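PDB 6ULY: amino acid adenylation domain-containing protein from Bacillus stratosphericus LAMA 585, which probably activates a 2-keto acid as its acyl adenylate, as the adenylation domain of a nonribosomal peptide synthetase module that makes depsipeptides. Local coordinates for residues D8-V11 and T12-A15; S99-P102 and T103-E106; A515-M518 and R519-H523. All blocks are in the same frame, centred on the assembly; numbering follows the deposited sequence.

The three contacts follow one another along the chain and share no helix or strand. Contact 1 lies in the loop between strand 3-5 and helix 18-26. Contact 2 lies in the loop between strand 94-97, part of a mixed sheet, and helix 109-120. Contact 3 runs along helix 514-532, near the end of the chain. Centres of contacts 1 and 2 are about 41 Å apart, and those of contacts 2 and 3 are about 44 Å apart. The centres of contacts 1 and 3 are about 63 Å apart, on opposite sides of the chain's centre. None contributes residues to the keto acyl adenylate pocket. Each stays within its own loop or helix, and none touches another.

Contact 1 of 3, residues D8-V11 and T12-A15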
ATOM      1  N   ASP A   8      -6.266 -24.726 -26.209  1.00 53.42           N
ATOM      2  CA  ASP A   8      -7.291 -25.352 -25.388  1.00 55.97           C
ATOM      3  C   ASP A   8      -6.664 -26.260 -24.342  1.00 55.11           C
ATOM      4  O   ASP A   8      -5.731 -27.019 -24.624  1.00 48.18           O
ATOM      5  CB  ASP A   8      -8.261 -26.157 -26.255  1.00 58.56           C
ATOM      6  CG  ASP A   8      -9.069 -25.280 -27.186  1.00 63.30           C
ATOM      7  OD1 ASP A   8      -9.058 -25.537 -28.408  1.00 83.88           O
ATOM      8  OD2 ASP A   8      -9.701 -24.322 -26.694  1.00 62.47           O
ATOM      9  N   LEU A   9      -7.192 -26.178 -23.125  1.00 56.72           N
ATOM     10  CA  LEU A   9      -6.802 -27.046 -22.022  1.00 51.57           C
ATOM     11  C   LEU A   9      -8.025 -27.858 -21.625  1.00 52.15           C
ATOM     12  O   LEU A   9      -9.018 -27.299 -21.148  1.00 52.33           O
ATOM     13  CB  LEU A   9      -6.273 -26.238 -20.839  1.00 50.07           C
ATOM     14  CG  LEU A   9      -5.950 -27.031 -19.568  1.00 51.81           C
ATOM     15  CD1 LEU A   9      -4.787 -27.996 -19.801  1.00 50.55           C
ATOM     16  CD2 LEU A   9      -5.656 -26.082 -18.405  1.00 47.09           C
ATOM     17  N   ASP A  10      -7.953 -29.170 -21.822  1.00 63.68           N
ATOM     18  CA  ASP A  10      -9.039 -30.074 -21.450  1.00 63.49           C
ATOM     19  C   ASP A  10      -8.910 -30.380 -19.964  1.00 62.58           C
ATOM     20  O   ASP A  10      -8.181 -31.283 -19.551  1.00 65.15           O
ATOM     21  CB  ASP A  10      -8.996 -31.344 -22.289  1.00 65.28           C
ATOM     22  CG  ASP A  10     -10.118 -32.303 -21.949  1.00 68.80           C
ATOM     23  OD1 ASP A  10     -11.292 -31.881 -22.005  1.00 69.14           O
ATOM     24  OD2 ASP A  10      -9.828 -33.475 -21.625  1.00 80.65           O
ATOM     25  N   VAL A  11      -9.629 -29.610 -19.143  1.00 60.23           N
ATOM     26  CA  VAL A  11      -9.582 -29.810 -17.696  1.00 61.41           C
ATOM     27  C   VAL A  11     -10.535 -30.895 -17.221  1.00 62.75           C
ATOM     28  O   VAL A  11     -10.528 -31.229 -16.030  1.00 62.00           O
ATOM     29  CB  VAL A  11      -9.900 -28.507 -16.939  1.00 61.42           C
ATOM     30  CG1 VAL A  11      -8.879 -27.437 -17.289  1.00 57.21           C
ATOM     31  CG2 VAL A  11     -11.316 -28.031 -17.250  1.00 61.38           C
ATOM     32  N   THR A  12     -11.362 -31.446 -18.115  1.00 65.72           N
ATOM     33  CA  THR A  12     -12.198 -32.584 -17.748  1.00 60.06           C
ATOM     34  C   THR A  12     -11.386 -33.866 -17.627  1.00 62.67           C
ATOM     35  O   THR A  12     -11.800 -34.785 -16.911  1.00 60.63           O
ATOM     36  CB  THR A  12     -13.315 -32.780 -18.776  1.00 65.94           C
ATOM     37  OG1 THR A  12     -12.758 -33.240 -20.013  1.00 66.89           O
ATOM     38  CG2 THR A  12     -14.064 -31.471 -19.012  1.00 59.37           C
ATOM     39  N   GLN A  13     -10.246 -33.944 -18.307  1.00 64.69           N
ATOM     40  CA  GLN A  13      -9.367 -35.099 -18.183  1.00 70.90           C
ATOM     41  C   GLN A  13      -8.698 -35.095 -16.814  1.00 69.15           C
ATOM     42  O   GLN A  13      -8.191 -34.063 -16.363  1.00 63.89           O
ATOM     43  CB  GLN A  13      -8.309 -35.074 -19.285  1.00 77.01           C
ATOM     44  CG  GLN A  13      -7.632 -36.406 -19.544  1.00 97.53           C
ATOM     45  CD  GLN A  13      -8.396 -37.263 -20.537  1.00123.36           C
ATOM     46  OE1 GLN A  13      -9.439 -36.860 -21.052  1.00106.42           O
ATOM     47  NE2 GLN A  13      -7.874 -38.454 -20.815  1.00115.84           N
ATOM     48  N   GLY A  14      -8.704 -36.243 -16.152  1.00 64.50           N
ATOM     49  CA  GLY A  14      -7.972 -36.399 -14.914  1.00 58.38           C
ATOM     50  C   GLY A  14      -8.751 -35.962 -13.691  1.00 53.58           C
ATOM     51  O   GLY A  14      -9.933 -35.606 -13.739  1.00 52.65           O
ATOM     52  N   ALA A  15      -8.046 -35.990 -12.562  1.00 53.89           N
ATOM     53  CA  ALA A  15      -8.660 -35.677 -11.278  1.00 50.36           C
ATOM     54  C   ALA A  15      -9.258 -34.275 -11.283  1.00 47.24           C
ATOM     55  O   ALA A  15      -8.776 -33.368 -11.967  1.00 48.44           O
ATOM     56  CB  ALA A  15      -7.630 -35.801 -10.158  1.00 43.84           C
TER
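D10 carries its carboxylate carbon CG anti to the backbone N (chi1 -179°), and T12 holds its hydroxyl between its own backbone N and carbonyl carbon (chi1 70°). Together these torsions bring the carboxylate and the hydroxyl, two residues apart, within bonding distance. The setting is the surface loop that leads from strand 3-5 to helix 18-26. T12 OG1 donates a hydrogen bond of 2.8 Å to D10 OD1. It comes in on the syn side of the carboxylate, but 31° out of its plane. The two side chains cross at about a right angle. The methyl CG2 of T12 stays further off, its nearest D10 atom being OD1 at 4.1 Å.

The other carboxylate oxygen turns to Q13. D10 OD2 lies 3.2 Å from Q13 CB, so the acid rests against the root of that side chain. Q13 bends at chi2, and its amide is steeply turned against the carboxylate plane. D10 OD2 and Q13 OE1 end 3.5 Å apart; both are acceptors, so no hydrogen bond joins them.

The backbone after D10 wraps round a single ammonium group. K201 NZ, on helix 193-207, is hydrogen-bonded to the carbonyl oxygens of V11, Q13 and A15. Q16 NE2 adds bonds to V11 O and G14 O. G14 follows with a positive phi, where a CB would be jammed against the carbonyl oxygen of Q13. T12 OG1 also comes within 3.4 Å of D10 OD2, further than its 2.8 Å to D10 OD1.

Contact 2 of 3, residues S99-P102 and T103-E106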
ATOM      1  N   SER A  99       4.710 -18.484   5.493  1.00 55.20           N
ATOM      2  CA  SER A  99       5.952 -18.875   6.144  1.00 54.90           C
ATOM      3  C   SER A  99       5.920 -18.499   7.618  1.00 55.60           C
ATOM      4  O   SER A  99       5.236 -17.557   8.030  1.00 49.54           O
ATOM      5  CB  SER A  99       7.147 -18.203   5.468  1.00 59.22           C
ATOM      6  OG  SER A  99       7.015 -16.794   5.512  1.00 76.49           O
ATOM      7  N   ALA A 100       6.667 -19.254   8.417  1.00 52.53           N
ATOM      8  CA  ALA A 100       6.837 -18.917   9.818  1.00 52.25           C
ATOM      9  C   ALA A 100       7.661 -17.641   9.949  1.00 49.47           C
ATOM     10  O   ALA A 100       8.449 -17.284   9.069  1.00 53.17           O
ATOM     11  CB  ALA A 100       7.518 -20.064  10.565  1.00 50.54           C
ATOM     12  N   ALA A 101       7.469 -16.945  11.065  1.00 48.27           N
ATOM     13  CA  ALA A 101       8.210 -15.720  11.301  1.00 50.76           C
ATOM     14  C   ALA A 101       9.676 -16.035  11.601  1.00 52.63           C
ATOM     15  O   ALA A 101       9.994 -17.102  12.133  1.00 47.37           O
ATOM     16  CB  ALA A 101       7.601 -14.942  12.464  1.00 49.76           C
ATOM     17  N   PRO A 102      10.593 -15.123  11.264  1.00 59.29           N
ATOM     18  CA  PRO A 102      11.995 -15.330  11.663  1.00 51.36           C
ATOM     19  C   PRO A 102      12.174 -15.418  13.167  1.00 54.13           C
ATOM     20  O   PRO A 102      13.095 -16.098  13.637  1.00 54.01           O
ATOM     21  CB  PRO A 102      12.714 -14.110  11.073  1.00 57.25           C
ATOM     22  CG  PRO A 102      11.639 -13.079  10.888  1.00 60.32           C
ATOM     23  CD  PRO A 102      10.398 -13.847  10.552  1.00 54.89           C
ATOM     24  N   THR A 103      11.318 -14.747  13.938  1.00 51.44           N
ATOM     25  CA  THR A 103      11.321 -14.862  15.388  1.00 47.10           C
ATOM     26  C   THR A 103       9.933 -14.521  15.911  1.00 47.56           C
ATOM     27  O   THR A 103       9.187 -13.759  15.290  1.00 54.44           O
ATOM     28  CB  THR A 103      12.366 -13.945  16.040  1.00 52.94           C
ATOM     29  OG1 THR A 103      12.278 -14.060  17.466  1.00 52.05           O
ATOM     30  CG2 THR A 103      12.146 -12.488  15.637  1.00 56.97           C
ATOM     31  N   TYR A 104       9.596 -15.101  17.063  1.00 48.15           N
ATOM     32  CA  TYR A 104       8.326 -14.855  17.733  1.00 54.24           C
ATOM     33  C   TYR A 104       8.509 -14.169  19.081  1.00 61.32           C
ATOM     34  O   TYR A 104       7.560 -14.119  19.873  1.00 62.64           O
ATOM     35  CB  TYR A 104       7.568 -16.173  17.919  1.00 57.30           C
ATOM     36  CG  TYR A 104       7.210 -16.872  16.626  1.00 56.58           C
ATOM     37  CD1 TYR A 104       5.927 -16.786  16.101  1.00 55.82           C
ATOM     38  CD2 TYR A 104       8.156 -17.616  15.930  1.00 52.05           C
ATOM     39  CE1 TYR A 104       5.593 -17.424  14.921  1.00 53.92           C
ATOM     40  CE2 TYR A 104       7.832 -18.255  14.748  1.00 54.63           C
ATOM     41  CZ  TYR A 104       6.549 -18.157  14.249  1.00 55.17           C
ATOM     42  OH  TYR A 104       6.220 -18.791  13.074  1.00 57.03           O
ATOM     43  N   ARG A 105       9.702 -13.643  19.364  1.00 67.99           N
ATOM     44  CA  ARG A 105       9.977 -13.011  20.647  1.00 71.96           C
ATOM     45  C   ARG A 105       9.648 -11.524  20.676  1.00 73.24           C
ATOM     46  O   ARG A 105       9.571 -10.948  21.767  1.00 80.07           O
ATOM     47  CB  ARG A 105      11.452 -13.197  21.023  1.00 76.24           C
ATOM     48  CG  ARG A 105      11.724 -14.336  22.003  1.00 88.54           C
ATOM     49  CD  ARG A 105      11.909 -15.674  21.302  1.00 95.81           C
ATOM     50  NE  ARG A 105      12.451 -16.684  22.209  1.00104.26           N
ATOM     51  CZ  ARG A 105      12.805 -17.913  21.842  1.00101.87           C
ATOM     52  NH1 ARG A 105      12.677 -18.293  20.578  1.00 94.78           N
ATOM     53  NH2 ARG A 105      13.290 -18.761  22.739  1.00103.16           N
ATOM     54  N   GLU A 106       9.458 -10.886  19.522  1.00 72.60           N
ATOM     55  CA  GLU A 106       9.151  -9.463  19.476  1.00 78.27           C
ATOM     56  C   GLU A 106       8.168  -9.185  18.347  1.00 73.07           C
ATOM     57  O   GLU A 106       7.991  -9.994  17.432  1.00 70.24           O
ATOM     58  CB  GLU A 106      10.414  -8.615  19.287  1.00 80.01           C
ATOM     59  CG  GLU A 106      11.689  -9.426  19.226  1.00 90.64           C
ATOM     60  CD  GLU A 106      12.661  -8.888  18.202  1.00102.66           C
ATOM     61  OE1 GLU A 106      13.695  -8.312  18.602  1.00114.44           O
ATOM     62  OE2 GLU A 106      12.381  -9.034  16.993  1.00 90.04           O
TER
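In the loop from strand 94-97 to helix 109-120, the side chain of Y104 reaches back over A101 and to A100. The phenol oxygen meets the backbone. A101 N donates to Y104 OH at 3.0 Å, with an N-H...O angle of 148°. The same hydroxyl is hydrogen-bonded to Q74 OE1, on strand 70-74, so two partners hold the polar end of a buried ring.

The ring itself packs on methyl groups. A101 CB sits over one face in a CH-pi contact, 4.0 Å from the ring centroid and 17° off the normal. It is offset toward the rim, with Y104 CZ as its closest ring atom at 3.8 Å. A100 CB approaches differently, at the edge and near the ring plane. It is close to the hydroxyl, 3.1 Å from Y104 OH.

An ST turn follows P102. The T103 hydroxyl is anti to its backbone N (chi1 178°). This sets OG1 beside the carbonyl carbon, where R105 N can reach it, and the turn closes with T103 OG1 accepting from R105 N at 3.2 Å. A101 packs on helix 109-120, and Y104 on E135 and V136 of helix 130-137. T103 O is hydrogen-bonded to N108 ND2, close to the start of helix 109-120.

Contact 3 of 3, residues A515-M518 and R519-H523; sequences AYIM and RASQH
Early turns of helix 514-532 form this contact, with S521 folded back onto I517 and R519 reaching back to Y516. Backbone bonds four residues apart carry the helix. R519 N donates to A515 O at 2.9 Å, A520 N to Y516 O and Q522 N to M518 O.

The carbonyl of I517 takes more than its usual share. S521 N donates to I517 O at 2.9 Å, and S521 OG donates to the same oxygen at 2.9 Å. The two donors arrive from opposite faces of the carbonyl plane. The hydroxyl stands above that plane, 39° out of it, while the amide is tilted less. The serine can do this because OG lies beside its own backbone N (chi1 -64°), pointing back down the helix. This fixes the rotation of the hydroxyl and satisfies it within the helix.

Another face of the helix carries Y516 and R519. The guanidinium NH1 of R519 lies 3.7 Å from CE1 of Y516 and meets the ring obliquely. The two flat groups are turned 67° against each other, so they do not stack. R519 bends at chi3 to bring NH1 back. Q522 packs against the M518 carbonyl, with Q522 CG 3.3 Å from M518 O.

I517, A520 and S521 pack on strands 502-509 and 539-543. I517 meets P509 and Q543, A520 meets F507, and S521 meets F507 and P541. M518 instead packs on Q543 of the second subunit. A serine hydroxyl bonded to the carbonyl four residues earlier is a familiar feature of helices. Here it sits in the helix of a beta-alpha-beta unit, between strands 502-509 and 539-543.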
ATOM      1  N   ALA A 515      37.342  14.929  -3.229  1.00 83.08           N
ATOM      2  CA  ALA A 515      37.021  16.127  -4.042  1.00 81.14           C
ATOM      3  C   ALA A 515      36.401  15.692  -5.377  1.00 80.67           C
ATOM      4  O   ALA A 515      35.379  16.284  -5.806  1.00 74.30           O
ATOM      5  CB  ALA A 515      38.243  16.991  -4.252  1.00 83.63           C
ATOM      6  N   TYR A 516      36.997  14.689  -6.015  0.92 77.18           N
ATOM      7  CA  TYR A 516      36.533  14.176  -7.323  0.92 75.33           C
ATOM      8  C   TYR A 516      35.086  13.707  -7.185  0.92 79.83           C
ATOM      9  O   TYR A 516      34.281  13.953  -8.100  0.92 78.75           O
ATOM     10  CB  TYR A 516      37.421  13.031  -7.825  0.92 79.84           C
ATOM     11  CG  TYR A 516      37.244  12.719  -9.294  0.92 71.88           C
ATOM     12  CD1 TYR A 516      37.923  13.445 -10.267  0.92 69.92           C
ATOM     13  CD2 TYR A 516      36.371  11.728  -9.728  0.92 72.89           C
ATOM     14  CE1 TYR A 516      37.749  13.196 -11.623  0.92 69.24           C
ATOM     15  CE2 TYR A 516      36.198  11.451 -11.079  0.92 82.67           C
ATOM     16  CZ  TYR A 516      36.880  12.195 -12.033  0.92 76.26           C
ATOM     17  OH  TYR A 516      36.703  11.938 -13.366  0.92 84.54           O
ATOM     18  N   ILE A 517      34.772  13.035  -6.084  0.82 81.17           N
ATOM     19  CA  ILE A 517      33.410  12.476  -5.858  0.82 85.44           C
ATOM     20  C   ILE A 517      32.423  13.630  -5.647  0.82 81.98           C
ATOM     21  O   ILE A 517      31.309  13.578  -6.211  0.82 79.82           O
ATOM     22  CB  ILE A 517      33.401  11.481  -4.681  0.82 89.27           C
ATOM     23  CG1 ILE A 517      34.164  10.199  -5.035  0.82 96.11           C
ATOM     24  CG2 ILE A 517      31.970  11.173  -4.245  0.82 91.88           C
ATOM     25  CD1 ILE A 517      34.500   9.322  -3.840  0.82106.79           C
ATOM     26  N   MET A 518      32.805  14.632  -4.861  0.78 79.90           N
ATOM     27  CA  MET A 518      31.910  15.776  -4.577  0.78 77.99           C
ATOM     28  C   MET A 518      31.674  16.579  -5.862  0.78 76.39           C
ATOM     29  O   MET A 518      30.533  17.023  -6.070  0.78 78.26           O
ATOM     30  CB  MET A 518      32.489  16.646  -3.461  0.78 78.26           C
ATOM     31  CG  MET A 518      32.293  16.006  -2.098  0.78 77.70           C
ATOM     32  SD  MET A 518      32.977  16.967  -0.742  0.78 95.32           S
ATOM     33  CE  MET A 518      31.920  18.415  -0.814  0.78 97.13           C
ATOM     34  N   ARG A 519      32.676  16.706  -6.727  0.89 71.31           N
ATOM     35  CA  ARG A 519      32.484  17.393  -8.026  0.89 74.71           C
ATOM     36  C   ARG A 519      31.464  16.625  -8.882  0.89 81.01           C
ATOM     37  O   ARG A 519      30.492  17.251  -9.372  0.89 78.52           O
ATOM     38  CB  ARG A 519      33.801  17.517  -8.782  0.89 67.39           C
ATOM     39  CG  ARG A 519      33.640  18.160 -10.148  0.89 65.22           C
ATOM     40  CD  ARG A 519      34.871  17.944 -11.000  0.89 60.95           C
ATOM     41  NE  ARG A 519      36.077  18.198 -10.226  0.89 62.84           N
ATOM     42  CZ  ARG A 519      37.268  17.706 -10.503  0.89 68.56           C
ATOM     43  NH1 ARG A 519      37.422  16.924 -11.559  0.89 71.31           N
ATOM     44  NH2 ARG A 519      38.295  18.003  -9.721  0.89 69.68           N
ATOM     45  N   ALA A 520      31.666  15.320  -9.072  1.00 86.83           N
ATOM     46  CA  ALA A 520      30.766  14.504  -9.915  1.00 83.72           C
ATOM     47  C   ALA A 520      29.346  14.572  -9.351  1.00 85.34           C
ATOM     48  O   ALA A 520      28.414  14.709 -10.160  1.00 88.20           O
ATOM     49  CB  ALA A 520      31.248  13.080 -10.023  1.00 85.85           C
ATOM     50  N   SER A 521      29.189  14.483  -8.024  0.82 83.32           N
ATOM     51  CA  SER A 521      27.865  14.475  -7.343  0.82 87.27           C
ATOM     52  C   SER A 521      27.105  15.771  -7.632  0.82 88.87           C
ATOM     53  O   SER A 521      25.900  15.704  -7.940  0.82 92.10           O
ATOM     54  CB  SER A 521      28.017  14.257  -5.864  0.82 97.81           C
ATOM     55  OG  SER A 521      28.577  12.978  -5.616  0.82 94.13           O
ATOM     56  N   GLN A 522      27.795  16.910  -7.545  1.00 87.61           N
ATOM     57  CA  GLN A 522      27.212  18.237  -7.860  1.00 89.86           C
ATOM     58  C   GLN A 522      26.795  18.261  -9.332  1.00 90.88           C
ATOM     59  O   GLN A 522      25.678  18.710  -9.607  1.00 97.44           O
ATOM     60  CB  GLN A 522      28.191  19.385  -7.601  1.00 88.36           C
ATOM     61  CG  GLN A 522      28.558  19.607  -6.139  1.00 84.88           C
ATOM     62  CD  GLN A 522      29.645  20.653  -6.010  1.00 83.02           C
ATOM     63  OE1 GLN A 522      30.653  20.454  -5.339  1.00 77.11           O
ATOM     64  NE2 GLN A 522      29.460  21.784  -6.673  1.00 77.95           N
ATOM     65  N   HIS A 523      27.662  17.815 -10.246  0.91 91.14           N
ATOM     66  CA  HIS A 523      27.367  17.824 -11.703  0.91 91.11           C
ATOM     67  C   HIS A 523      26.205  16.878 -12.022  0.91100.13           C
ATOM     68  O   HIS A 523      25.392  17.227 -12.883  0.91 98.62           O
ATOM     69  CB  HIS A 523      28.617  17.490 -12.522  0.91 91.90           C
ATOM     70  CG  HIS A 523      29.667  18.550 -12.476  0.91 87.60           C
ATOM     71  ND1 HIS A 523      29.380  19.889 -12.273  0.91 88.74           N
ATOM     72  CD2 HIS A 523      31.008  18.476 -12.611  0.91 85.17           C
ATOM     73  CE1 HIS A 523      30.497  20.589 -12.280  0.91 81.39           C
ATOM     74  NE2 HIS A 523      31.507  19.746 -12.484  0.91 81.98           N
TER